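PDB 3DMN: putative DNA helicase from Lactobacillus plantarum, which is of unproven function but probably contributes the C-terminal, P-loop NTPase-like domain of a UvrD-type DNA helicase. Local coordinates for residues Thr15-Val20 against Ala161-Ala166; Leu34-Val39 against Glu147-Ala152; Thr63-Gly68 against Gly101-Pro106. All blocks are in the same frame, centred on the assembly; numbering follows the deposited sequence.

Contact 1: Thr15-Val20 against Ala161-Ala166; sequences TKEILV and ARVNHA. With ACT (acetate ion), chain D.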
ATOM      1  N   THR A  15       7.011  -9.592  -2.368  1.00 28.84           N
ATOM      2  CA  THR A  15       7.942  -8.493  -2.202  1.00 29.34           C
ATOM      3  C   THR A  15       9.373  -8.813  -2.622  1.00 29.68           C
ATOM      4  O   THR A  15      10.068  -7.946  -3.154  1.00 29.38           O
ATOM      5  CB  THR A  15       7.914  -7.931  -0.772  1.00 29.94           C
ATOM      6  OG1 THR A  15       8.345  -8.942   0.159  1.00 32.54           O
ATOM      7  CG2 THR A  15       6.519  -7.447  -0.413  1.00 29.85           C
ATOM      8  N   LYS A  16       9.823 -10.053  -2.396  1.00 28.55           N
ATOM      9  CA  LYS A  16      11.211 -10.390  -2.720  1.00 30.01           C
ATOM     10  C   LYS A  16      11.486 -10.139  -4.217  1.00 29.93           C
ATOM     11  O   LYS A  16      12.590  -9.792  -4.597  1.00 29.63           O
ATOM     12  CB  LYS A  16      11.546 -11.835  -2.324  1.00 30.44           C
ATOM     13  CG  LYS A  16      10.947 -12.880  -3.239  1.00 35.20           C
ATOM     14  CD  LYS A  16      11.043 -14.265  -2.673  1.00 39.23           C
ATOM     15  CE  LYS A  16      10.328 -15.222  -3.617  1.00 39.43           C
ATOM     16  NZ  LYS A  16      10.561 -16.619  -2.980  1.00 40.41           N
ATOM     17  N   GLU A  17      10.466 -10.305  -5.058  1.00 28.62           N
ATOM     18  CA  GLU A  17      10.669 -10.255  -6.508  1.00 29.00           C
ATOM     19  C   GLU A  17      10.688  -8.816  -7.005  1.00 28.85           C
ATOM     20  O   GLU A  17      10.937  -8.572  -8.198  1.00 29.26           O
ATOM     21  CB  GLU A  17       9.583 -11.060  -7.211  1.00 29.41           C
ATOM     22  CG  GLU A  17       9.652 -12.550  -6.823  1.00 28.74           C
ATOM     23  CD  GLU A  17       9.157 -13.499  -7.907  1.00 30.24           C
ATOM     24  OE1 GLU A  17       8.503 -13.079  -8.862  1.00 29.26           O
ATOM     25  OE2 GLU A  17       9.354 -14.728  -7.728  1.00 29.26           O
ATOM     26  N   ILE A  18      10.416  -7.868  -6.098  1.00 27.91           N
ATOM     27  CA  ILE A  18      10.526  -6.426  -6.475  1.00 28.91           C
ATOM     28  C   ILE A  18      12.003  -6.030  -6.648  1.00 29.56           C
ATOM     29  O   ILE A  18      12.343  -5.129  -7.446  1.00 30.26           O
ATOM     30  CB  ILE A  18       9.848  -5.522  -5.451  1.00 27.93           C
ATOM     31  CG1 ILE A  18       8.362  -5.858  -5.386  1.00 29.55           C
ATOM     32  CG2 ILE A  18      10.008  -4.007  -5.838  1.00 29.06           C
ATOM     33  CD1 ILE A  18       7.558  -5.186  -4.276  1.00 29.60           C
ATOM     34  N   LEU A  19      12.865  -6.678  -5.872  1.00 31.41           N
ATOM     35  CA  LEU A  19      14.305  -6.408  -5.932  1.00 32.91           C
ATOM     36  C   LEU A  19      14.957  -7.174  -7.073  1.00 35.65           C
ATOM     37  O   LEU A  19      14.557  -8.282  -7.378  1.00 35.98           O
ATOM     38  CB  LEU A  19      14.988  -6.814  -4.621  1.00 32.71           C
ATOM     39  CG  LEU A  19      14.444  -6.054  -3.407  1.00 31.21           C
ATOM     40  CD1 LEU A  19      15.152  -6.489  -2.122  1.00 34.69           C
ATOM     41  CD2 LEU A  19      14.591  -4.529  -3.583  1.00 34.71           C
ATOM     42  N   VAL A  20      15.949  -6.570  -7.701  1.00 37.78           N
ATOM     43  CA  VAL A  20      16.810  -7.290  -8.645  1.00 42.64           C
ATOM     44  C   VAL A  20      18.164  -7.431  -7.916  1.00 45.75           C
ATOM     45  O   VAL A  20      18.910  -6.469  -7.783  1.00 47.61           O
ATOM     46  CB  VAL A  20      16.872  -6.561 -10.019  1.00 42.32           C
ATOM     47  CG1 VAL A  20      15.482  -6.450 -10.591  1.00 42.84           C
ATOM     48  CG2 VAL A  20      17.430  -5.169  -9.893  1.00 44.10           C
ATOM     49  N   ALA A 161       6.582  -5.534 -13.202  1.00 28.42           N
ATOM     50  CA  ALA A 161       6.387  -6.418 -14.373  1.00 28.64           C
ATOM     51  C   ALA A 161       7.105  -7.761 -14.155  1.00 28.77           C
ATOM     52  O   ALA A 161       6.634  -8.798 -14.594  1.00 30.01           O
ATOM     53  CB  ALA A 161       6.878  -5.741 -15.659  1.00 30.35           C
ATOM     54  N   ARG A 162       8.244  -7.722 -13.490  1.00 28.40           N
ATOM     55  CA  ARG A 162       9.064  -8.926 -13.306  1.00 29.87           C
ATOM     56  C   ARG A 162       8.448  -9.899 -12.329  1.00 29.92           C
ATOM     57  O   ARG A 162       8.832 -11.063 -12.309  1.00 32.54           O
ATOM     58  CB  ARG A 162      10.486  -8.584 -12.855  1.00 28.55           C
ATOM     59  CG  ARG A 162      10.646  -8.028 -11.417  1.00 29.50           C
ATOM     60  CD  ARG A 162      12.120  -7.708 -11.105  1.00 29.29           C
ATOM     61  NE  ARG A 162      13.017  -8.810 -11.530  1.00 36.22           N
ATOM     62  CZ  ARG A 162      13.163  -9.942 -10.847  1.00 37.88           C
ATOM     63  NH1 ARG A 162      12.489 -10.144  -9.721  1.00 38.48           N
ATOM     64  NH2 ARG A 162      13.979 -10.897 -11.282  1.00 39.58           N
ATOM     65  N   VAL A 163       7.508  -9.442 -11.513  1.00 28.88           N
ATOM     66  CA  VAL A 163       6.944 -10.345 -10.476  1.00 29.09           C
ATOM     67  C   VAL A 163       6.111 -11.440 -11.126  1.00 29.90           C
ATOM     68  O   VAL A 163       5.315 -11.182 -12.003  1.00 30.57           O
ATOM     69  CB  VAL A 163       6.095  -9.560  -9.463  1.00 29.82           C
ATOM     70  CG1 VAL A 163       5.531 -10.492  -8.406  1.00 29.99           C
ATOM     71  CG2 VAL A 163       6.951  -8.481  -8.785  1.00 30.12           C
ATOM     72  N   ASN A 164       6.289 -12.671 -10.654  1.00 28.00           N
ATOM     73  CA  ASN A 164       5.524 -13.801 -11.125  1.00 29.01           C
ATOM     74  C   ASN A 164       4.030 -13.521 -10.922  1.00 28.96           C
ATOM     75  O   ASN A 164       3.586 -13.244  -9.787  1.00 28.98           O
ATOM     76  CB  ASN A 164       6.021 -15.013 -10.321  1.00 27.50           C
ATOM     77  CG  ASN A 164       5.412 -16.329 -10.748  1.00 28.60           C
ATOM     78  OD1 ASN A 164       4.316 -16.383 -11.328  1.00 30.57           O
ATOM     79  ND2 ASN A 164       6.097 -17.416 -10.405  1.00 28.16           N
ATOM     80  N   HIS A 165       3.246 -13.632 -12.001  1.00 29.81           N
ATOM     81  CA  HIS A 165       1.808 -13.316 -11.882  1.00 30.12           C
ATOM     82  C   HIS A 165       1.060 -14.211 -10.902  1.00 29.79           C
ATOM     83  O   HIS A 165       0.006 -13.813 -10.386  1.00 30.40           O
ATOM     84  CB  HIS A 165       1.103 -13.367 -13.226  1.00 31.36           C
ATOM     85  CG  HIS A 165       1.475 -12.237 -14.138  1.00 35.08           C
ATOM     86  ND1 HIS A 165       0.747 -11.926 -15.270  1.00 40.78           N
ATOM     87  CD2 HIS A 165       2.491 -11.343 -14.085  1.00 37.29           C
ATOM     88  CE1 HIS A 165       1.309 -10.889 -15.877  1.00 42.17           C
ATOM     89  NE2 HIS A 165       2.375 -10.524 -15.183  1.00 38.86           N
ATOM     90  N   ALA A 166       1.605 -15.385 -10.608  1.00 29.21           N
ATOM     91  CA  ALA A 166       0.983 -16.284  -9.628  1.00 27.78           C
ATOM     92  C   ALA A 166       0.968 -15.707  -8.189  1.00 28.12           C
ATOM     93  O   ALA A 166       0.192 -16.151  -7.327  1.00 27.64           O
ATOM     94  CB  ALA A 166       1.707 -17.631  -9.623  1.00 28.16           C
TER
HETATM   95  C   ACT D   3      17.247  -3.730  -6.010  1.00 23.82           C
HETATM   96  O   ACT D   3      16.601  -3.762  -7.088  1.00 23.91           O
HETATM   97  OXT ACT D   3      17.661  -4.807  -5.530  1.00 25.88           O
HETATM   98  CH3 ACT D   3      17.558  -2.487  -5.302  1.00 22.37           C
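Arg162 and Glu17 each reach across to the backbone of the opposite segment. With chi1 at 70°, CG of Arg162 is flanked by its own backbone N and C, and the chain bends further out. The guanidinium meets the Glu17 carbonyl edge-on: NH1 donates to Glu17 O at 2.7 Å, close to the guanidinium plane. Leu19 O lies over one face, while CG1 of Val20 approaches obliquely, 3.5 Å from Arg162 NE. In the other direction, the extended Glu17 chain carries OE1 to the backbone N of Asn164, 2.9 Å away, in a nearly straight bond (170°). The carboxylate and the Asn164 amide cross with their planes 31° apart, and Asn164 OD1 turns to Ala166 N in an Asx turn. Glu17 CB packs against CG2 of Val163 at 4.0 Å. Arg134, from helix 134-141, adds a hydrogen bond to Ile18 O. Val20 N donates to O of an acetate ion, probably from the crystallisation liquor. Although Glu17 OE1 and Arg162 NH1 carry opposite charges, they stay 5.0 Å apart. The segment continuing helix 9-16 is therefore tied to the loop before strand 169-170 by charged groups bound to neutral peptide atoms, and attraction between the charges would probably add only modestly.

Contact 2: Leu34-Val39 against Glu147-Ala152; sequences LPNVVV and ELTLVA
Asn36 and Thr149 sit side by side on neighbouring parallel strands, and the asparagine side chain spans the gap between them. From CB, which points to the same face of the sheet as that of Thr149, CG is placed between the backbone N and the carbonyl carbon (chi1 67°). There it lies 3.6 Å from Thr149 OG1. The two branches of the amide then part. OD1 rests near the methyl CG2 of Thr149 at 3.6 Å, whereas ND2 donates to Thr149 OG1 at 2.8 Å, the hydroxyl oxygen lying 19° out of the amide plane. ND2 also makes weak bonds to Leu148 O and to a water that lies beside Leu34 O and Glu147 OE2. An alanine here would probably leave Thr149 OG1 and this water without their amide partner and open a gap beside the Thr149 methyl. Beneath the side chain runs a regular parallel ladder: Asn36 N donates to Leu148 O, Leu150 N to Asn36 O, Val38 N to Leu150 O at 2.8 Å, and Ala152 N to Val38 O. Just ahead of strand 36-40, CB of Pro35 meets CD2 of Leu148 at 3.9 Å, with Phe14 of helix 9-16 against both residues; on the face opposite Asn36, CG2 of Val37 packs on CB of Leu150 at 4.2 Å. Gln49 and Gln53 of helix 43-59 cover the face that carries Thr149 and Val151. Helices thus pack on both faces of the central parallel sheet, consistent with an alpha/beta domain of the P-loop NTPase kind. Chemically, the face of Val37 and Leu150 is aliphatic in these segments, while the other, besides Val38 and Val151, holds an amide and a hydroxyl that add a polar tie and probably help fix the rotation of the amide.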
ATOM      1  N   LEU A  34      -3.078 -13.790  -1.034  1.00 32.93           N
ATOM      2  CA  LEU A  34      -2.174 -13.181  -2.024  1.00 31.92           C
ATOM      3  C   LEU A  34      -2.366 -11.662  -2.017  1.00 31.89           C
ATOM      4  O   LEU A  34      -3.510 -11.194  -1.909  1.00 30.87           O
ATOM      5  CB  LEU A  34      -2.473 -13.673  -3.436  1.00 33.15           C
ATOM      6  CG  LEU A  34      -2.142 -15.133  -3.730  1.00 35.07           C
ATOM      7  CD1 LEU A  34      -2.655 -15.507  -5.130  1.00 36.02           C
ATOM      8  CD2 LEU A  34      -0.662 -15.410  -3.579  1.00 38.24           C
ATOM      9  N   PRO A  35      -1.256 -10.891  -2.123  1.00 31.28           N
ATOM     10  CA  PRO A  35      -1.433  -9.422  -2.320  1.00 29.76           C
ATOM     11  C   PRO A  35      -2.366  -9.146  -3.474  1.00 30.65           C
ATOM     12  O   PRO A  35      -2.390  -9.892  -4.462  1.00 29.39           O
ATOM     13  CB  PRO A  35      -0.024  -8.927  -2.639  1.00 30.31           C
ATOM     14  CG  PRO A  35       0.880  -9.946  -1.894  1.00 30.47           C
ATOM     15  CD  PRO A  35       0.165 -11.283  -2.070  1.00 30.61           C
ATOM     16  N   ASN A  36      -3.207  -8.137  -3.306  1.00 29.90           N
ATOM     17  CA  ASN A  36      -4.135  -7.760  -4.388  1.00 29.42           C
ATOM     18  C   ASN A  36      -3.737  -6.444  -4.994  1.00 30.11           C
ATOM     19  O   ASN A  36      -3.565  -5.458  -4.286  1.00 30.01           O
ATOM     20  CB  ASN A  36      -5.624  -7.811  -3.976  1.00 30.51           C
ATOM     21  CG  ASN A  36      -6.016  -6.773  -2.942  1.00 31.39           C
ATOM     22  OD1 ASN A  36      -7.002  -6.030  -3.147  1.00 37.37           O
ATOM     23  ND2 ASN A  36      -5.310  -6.732  -1.831  1.00 27.08           N
ATOM     24  N   VAL A  37      -3.586  -6.458  -6.316  1.00 29.75           N
ATOM     25  CA  VAL A  37      -3.221  -5.257  -7.067  1.00 29.27           C
ATOM     26  C   VAL A  37      -4.462  -4.804  -7.842  1.00 29.72           C
ATOM     27  O   VAL A  37      -5.152  -5.622  -8.485  1.00 29.41           O
ATOM     28  CB  VAL A  37      -2.068  -5.588  -8.052  1.00 29.79           C
ATOM     29  CG1 VAL A  37      -1.737  -4.379  -8.946  1.00 31.11           C
ATOM     30  CG2 VAL A  37      -0.830  -6.036  -7.244  1.00 30.87           C
ATOM     31  N   VAL A  38      -4.736  -3.500  -7.780  1.00 28.48           N
ATOM     32  CA  VAL A  38      -5.895  -2.971  -8.522  1.00 30.26           C
ATOM     33  C   VAL A  38      -5.418  -1.781  -9.288  1.00 29.13           C
ATOM     34  O   VAL A  38      -4.878  -0.844  -8.708  1.00 29.96           O
ATOM     35  CB  VAL A  38      -7.061  -2.586  -7.602  1.00 30.19           C
ATOM     36  CG1 VAL A  38      -8.269  -2.190  -8.440  1.00 33.01           C
ATOM     37  CG2 VAL A  38      -7.423  -3.749  -6.696  1.00 32.53           C
ATOM     38  N   VAL A  39      -5.628  -1.834 -10.606  1.00 29.22           N
ATOM     39  CA  VAL A  39      -5.239  -0.724 -11.485  1.00 28.47           C
ATOM     40  C   VAL A  39      -6.500   0.021 -11.868  1.00 29.64           C
ATOM     41  O   VAL A  39      -7.469  -0.600 -12.326  1.00 31.22           O
ATOM     42  CB  VAL A  39      -4.490  -1.212 -12.729  1.00 29.04           C
ATOM     43  CG1 VAL A  39      -4.207  -0.036 -13.704  1.00 29.29           C
ATOM     44  CG2 VAL A  39      -3.174  -1.910 -12.301  1.00 28.84           C
ATOM     45  N   GLU A 147      -1.859  -8.480   5.298  1.00 27.29           N
ATOM     46  CA  GLU A 147      -2.624  -8.136   4.084  1.00 27.59           C
ATOM     47  C   GLU A 147      -1.916  -6.998   3.355  1.00 27.75           C
ATOM     48  O   GLU A 147      -1.503  -6.041   3.965  1.00 27.59           O
ATOM     49  CB  GLU A 147      -4.030  -7.683   4.472  1.00 30.02           C
ATOM     50  CG  GLU A 147      -5.030  -7.726   3.315  1.00 34.07           C
ATOM     51  CD  GLU A 147      -5.535  -9.158   3.024  1.00 40.81           C
ATOM     52  OE1 GLU A 147      -5.396 -10.037   3.913  1.00 46.13           O
ATOM     53  OE2 GLU A 147      -6.102  -9.392   1.930  1.00 47.95           O
ATOM     54  N   LEU A 148      -1.785  -7.155   2.048  1.00 26.42           N
ATOM     55  CA  LEU A 148      -1.116  -6.141   1.226  1.00 25.96           C
ATOM     56  C   LEU A 148      -1.942  -5.877  -0.021  1.00 27.78           C
ATOM     57  O   LEU A 148      -2.274  -6.807  -0.769  1.00 28.11           O
ATOM     58  CB  LEU A 148       0.286  -6.623   0.851  1.00 26.47           C
ATOM     59  CG  LEU A 148       1.048  -5.769  -0.164  1.00 26.48           C
ATOM     60  CD1 LEU A 148       1.330  -4.360   0.407  1.00 27.80           C
ATOM     61  CD2 LEU A 148       2.368  -6.491  -0.653  1.00 27.09           C
ATOM     62  N   THR A 149      -2.235  -4.599  -0.242  1.00 26.92           N
ATOM     63  CA  THR A 149      -3.050  -4.159  -1.389  1.00 26.77           C
ATOM     64  C   THR A 149      -2.245  -3.072  -2.052  1.00 27.55           C
ATOM     65  O   THR A 149      -1.678  -2.236  -1.396  1.00 28.02           O
ATOM     66  CB  THR A 149      -4.398  -3.529  -0.932  1.00 27.25           C
ATOM     67  OG1 THR A 149      -5.164  -4.501  -0.229  1.00 28.29           O
ATOM     68  CG2 THR A 149      -5.206  -3.057  -2.167  1.00 30.04           C
ATOM     69  N   LEU A 150      -2.195  -3.105  -3.383  1.00 27.28           N
ATOM     70  CA  LEU A 150      -1.568  -2.011  -4.168  1.00 27.57           C
ATOM     71  C   LEU A 150      -2.620  -1.438  -5.070  1.00 27.94           C
ATOM     72  O   LEU A 150      -3.262  -2.164  -5.831  1.00 29.36           O
ATOM     73  CB  LEU A 150      -0.367  -2.484  -5.016  1.00 28.59           C
ATOM     74  CG  LEU A 150       0.903  -2.862  -4.264  1.00 29.04           C
ATOM     75  CD1 LEU A 150       0.760  -4.201  -3.601  1.00 31.77           C
ATOM     76  CD2 LEU A 150       2.049  -2.958  -5.301  1.00 31.38           C
ATOM     77  N   VAL A 151      -2.753  -0.117  -5.015  1.00 26.84           N
ATOM     78  CA  VAL A 151      -3.668   0.608  -5.928  1.00 27.14           C
ATOM     79  C   VAL A 151      -2.848   1.470  -6.840  1.00 27.99           C
ATOM     80  O   VAL A 151      -2.019   2.225  -6.368  1.00 27.88           O
ATOM     81  CB  VAL A 151      -4.709   1.484  -5.146  1.00 27.80           C
ATOM     82  CG1 VAL A 151      -5.605   2.276  -6.114  1.00 29.25           C
ATOM     83  CG2 VAL A 151      -5.574   0.619  -4.222  1.00 28.21           C
ATOM     84  N   ALA A 152      -3.082   1.374  -8.157  1.00 27.13           N
ATOM     85  CA  ALA A 152      -2.299   2.187  -9.112  1.00 27.57           C
ATOM     86  C   ALA A 152      -3.285   2.974  -9.929  1.00 28.83           C
ATOM     87  O   ALA A 152      -4.314   2.434 -10.320  1.00 30.16           O
ATOM     88  CB  ALA A 152      -1.476   1.263 -10.059  1.00 29.53           C
TER
HETATM   89  O   HOH W   1      -4.801  -9.138  -0.592  1.00 21.55           O

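Contact 3: Thr63-Gly68 against Gly101-Pro106; sequences TTAIIG and GVIVVP. With FMT (formic acid), chain P.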
ATOM      1  N   THR A  63      -6.156  -4.010  10.977  1.00 36.34           N
ATOM      2  CA  THR A  63      -5.791  -2.617  11.174  1.00 36.30           C
ATOM      3  C   THR A  63      -4.914  -2.232   9.987  1.00 34.94           C
ATOM      4  O   THR A  63      -3.847  -2.822   9.792  1.00 33.31           O
ATOM      5  CB  THR A  63      -4.977  -2.442  12.434  1.00 37.09           C
ATOM      6  OG1 THR A  63      -5.754  -2.879  13.566  1.00 39.88           O
ATOM      7  CG2 THR A  63      -4.599  -0.967  12.609  1.00 37.84           C
ATOM      8  N   THR A  64      -5.395  -1.261   9.215  1.00 34.99           N
ATOM      9  CA  THR A  64      -4.760  -0.845   7.973  1.00 34.95           C
ATOM     10  C   THR A  64      -3.988   0.486   8.044  1.00 35.03           C
ATOM     11  O   THR A  64      -4.513   1.474   8.608  1.00 37.22           O
ATOM     12  CB  THR A  64      -5.826  -0.761   6.852  1.00 35.38           C
ATOM     13  OG1 THR A  64      -6.604  -1.990   6.822  1.00 35.96           O
ATOM     14  CG2 THR A  64      -5.161  -0.473   5.526  1.00 35.82           C
ATOM     15  N   ALA A  65      -2.778   0.521   7.467  1.00 31.08           N
ATOM     16  CA  ALA A  65      -2.084   1.788   7.141  1.00 30.74           C
ATOM     17  C   ALA A  65      -2.021   1.979   5.648  1.00 30.11           C
ATOM     18  O   ALA A  65      -1.790   1.017   4.919  1.00 29.59           O
ATOM     19  CB  ALA A  65      -0.703   1.813   7.696  1.00 31.71           C
ATOM     20  N   ILE A  66      -2.248   3.202   5.183  1.00 28.15           N
ATOM     21  CA  ILE A  66      -2.053   3.517   3.779  1.00 28.59           C
ATOM     22  C   ILE A  66      -0.715   4.231   3.654  1.00 29.00           C
ATOM     23  O   ILE A  66      -0.469   5.222   4.371  1.00 30.18           O
ATOM     24  CB  ILE A  66      -3.107   4.487   3.290  1.00 29.08           C
ATOM     25  CG1 ILE A  66      -4.496   3.893   3.554  1.00 28.82           C
ATOM     26  CG2 ILE A  66      -2.832   4.808   1.813  1.00 30.11           C
ATOM     27  CD1 ILE A  66      -5.650   4.907   3.249  1.00 29.84           C
ATOM     28  N   ILE A  67       0.177   3.670   2.838  1.00 26.98           N
ATOM     29  CA  ILE A  67       1.516   4.293   2.647  1.00 28.66           C
ATOM     30  C   ILE A  67       1.602   4.953   1.281  1.00 29.81           C
ATOM     31  O   ILE A  67       1.429   4.271   0.246  1.00 29.66           O
ATOM     32  CB  ILE A  67       2.664   3.261   2.800  1.00 28.87           C
ATOM     33  CG1 ILE A  67       2.488   2.530   4.133  1.00 29.34           C
ATOM     34  CG2 ILE A  67       4.016   3.979   2.700  1.00 28.41           C
ATOM     35  CD1 ILE A  67       3.550   1.436   4.465  1.00 30.51           C
ATOM     36  N   GLY A  68       1.812   6.261   1.278  1.00 30.76           N
ATOM     37  CA  GLY A  68       2.002   7.048   0.017  1.00 30.11           C
ATOM     38  C   GLY A  68       3.502   7.362  -0.112  1.00 29.17           C
ATOM     39  O   GLY A  68       4.235   7.330   0.857  1.00 29.97           O
ATOM     40  N   GLY A 101      -8.793   5.499  13.256  1.00 49.07           N
ATOM     41  CA  GLY A 101      -9.554   5.053  12.089  1.00 45.84           C
ATOM     42  C   GLY A 101      -8.482   4.843  11.015  1.00 44.10           C
ATOM     43  O   GLY A 101      -7.788   3.839  11.078  1.00 43.43           O
ATOM     44  N   VAL A 102      -8.268   5.804  10.095  1.00 41.33           N
ATOM     45  CA  VAL A 102      -7.362   5.546   8.940  1.00 39.68           C
ATOM     46  C   VAL A 102      -6.018   6.295   9.032  1.00 37.04           C
ATOM     47  O   VAL A 102      -6.003   7.522   9.032  1.00 37.50           O
ATOM     48  CB  VAL A 102      -8.079   5.919   7.606  1.00 39.87           C
ATOM     49  CG1 VAL A 102      -7.251   5.577   6.394  1.00 41.23           C
ATOM     50  CG2 VAL A 102      -9.451   5.243   7.510  1.00 41.49           C
ATOM     51  N   ILE A 103      -4.882   5.587   9.042  1.00 34.73           N
ATOM     52  CA  ILE A 103      -3.593   6.301   9.032  1.00 33.48           C
ATOM     53  C   ILE A 103      -3.072   6.357   7.600  1.00 31.01           C
ATOM     54  O   ILE A 103      -3.102   5.349   6.888  1.00 29.83           O
ATOM     55  CB  ILE A 103      -2.448   5.721   9.959  1.00 34.62           C
ATOM     56  CG1 ILE A 103      -2.133   4.291   9.617  1.00 39.25           C
ATOM     57  CG2 ILE A 103      -2.762   5.925  11.452  1.00 37.60           C
ATOM     58  CD1 ILE A 103      -1.060   3.698  10.497  1.00 38.21           C
ATOM     59  N   VAL A 104      -2.621   7.548   7.207  1.00 29.13           N
ATOM     60  CA  VAL A 104      -1.946   7.765   5.933  1.00 29.30           C
ATOM     61  C   VAL A 104      -0.515   8.171   6.298  1.00 29.64           C
ATOM     62  O   VAL A 104      -0.317   9.163   7.049  1.00 30.16           O
ATOM     63  CB  VAL A 104      -2.658   8.887   5.089  1.00 28.97           C
ATOM     64  CG1 VAL A 104      -1.821   9.122   3.845  1.00 29.81           C
ATOM     65  CG2 VAL A 104      -4.050   8.418   4.673  1.00 29.13           C
ATOM     66  N   VAL A 105       0.450   7.429   5.763  1.00 29.44           N
ATOM     67  CA  VAL A 105       1.827   7.419   6.245  1.00 30.72           C
ATOM     68  C   VAL A 105       2.708   7.719   5.020  1.00 29.44           C
ATOM     69  O   VAL A 105       2.744   6.928   4.092  1.00 30.21           O
ATOM     70  CB  VAL A 105       2.234   5.924   6.787  1.00 30.01           C
ATOM     71  CG1 VAL A 105       3.672   5.852   7.318  1.00 34.93           C
ATOM     72  CG2 VAL A 105       1.266   5.398   7.859  1.00 34.25           C
ATOM     73  N   PRO A 106       3.439   8.855   5.022  1.00 29.62           N
ATOM     74  CA  PRO A 106       4.457   8.957   3.927  1.00 29.39           C
ATOM     75  C   PRO A 106       5.553   7.908   4.094  1.00 28.28           C
ATOM     76  O   PRO A 106       5.915   7.580   5.224  1.00 28.44           O
ATOM     77  CB  PRO A 106       5.080  10.327   4.157  1.00 31.07           C
ATOM     78  CG  PRO A 106       4.076  11.060   5.000  1.00 31.66           C
ATOM     79  CD  PRO A 106       3.429  10.049   5.880  1.00 31.36           C
TER
HETATM   80  C   FMT P 771      -8.006   0.635   9.957  1.00 44.59           C
HETATM   81  O1  FMT P 771      -7.165   0.272  10.776  1.00 44.08           O
HETATM   82  O2  FMT P 771      -7.936   1.679   9.303  1.00 44.51           O
HETATM   83  O   HOH W   2      -4.829   2.967  10.568  1.00 31.81           O
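Ile66 and its partners Ile103 and Val105 meet through flat peptide groups. Ile66 N donates to Ile103 O at 2.9 Å in an almost straight bond (176°), and Val105 N meets Ile66 O nearly along the carbonyl axis. Gly68 N, by contrast, approaches Val105 O from 32° outside the carbonyl plane. On one face of this strand pair, CD1 of Ile66 crosses CG1 of Val102 at 3.6 Å and touches CG2 of Val104 at 4.1 Å; Leu77 and Leu81 of helix 71-82 cover Ile66. On the other face, chi1 of 58° brings CG1 of Ile103 tight against CB of Ala65 at 3.4 Å, and CG2 of Val105 packs on the same methyl. At the N-terminal end of the pair, a water bridges Thr64 O, Gly101 O and Ile103 N, and a formic acid molecule, probably from the crystallisation liquor, accepts from Thr64 N through O1 at 2.8 Å. Strand 64-68 pairs on its far side with strand 118-121. Aliphatic parallel strands with helices packed against them are typical of the alpha/beta core of P-loop NTPases, the clan to which the UvrD-like helicase C-terminal family belongs.

Contacts 2 and 3 are two pairings within one parallel sheet, their centres about 14 Å apart and their nearest atoms about 7 Å apart; strand 118-121 lies between strands 64-68 and 147-153 in the sheet. Contact 1 lies toward the surface, about 13 Å from contact 2 between centres, and touches it: Thr15 CG2 is 4.3 Å from Leu148 CD2, and Ala166 O is 3.7 Å from Leu34 CD1. Contact 3, about 24 Å from contact 1 between centres, lies across the chain's centre from it. Along the chain, contact 3 is nested within contact 2, and contact 2 within contact 1. The bound acetate and formic acid probably come from the crystallisation liquor and do not establish an active site.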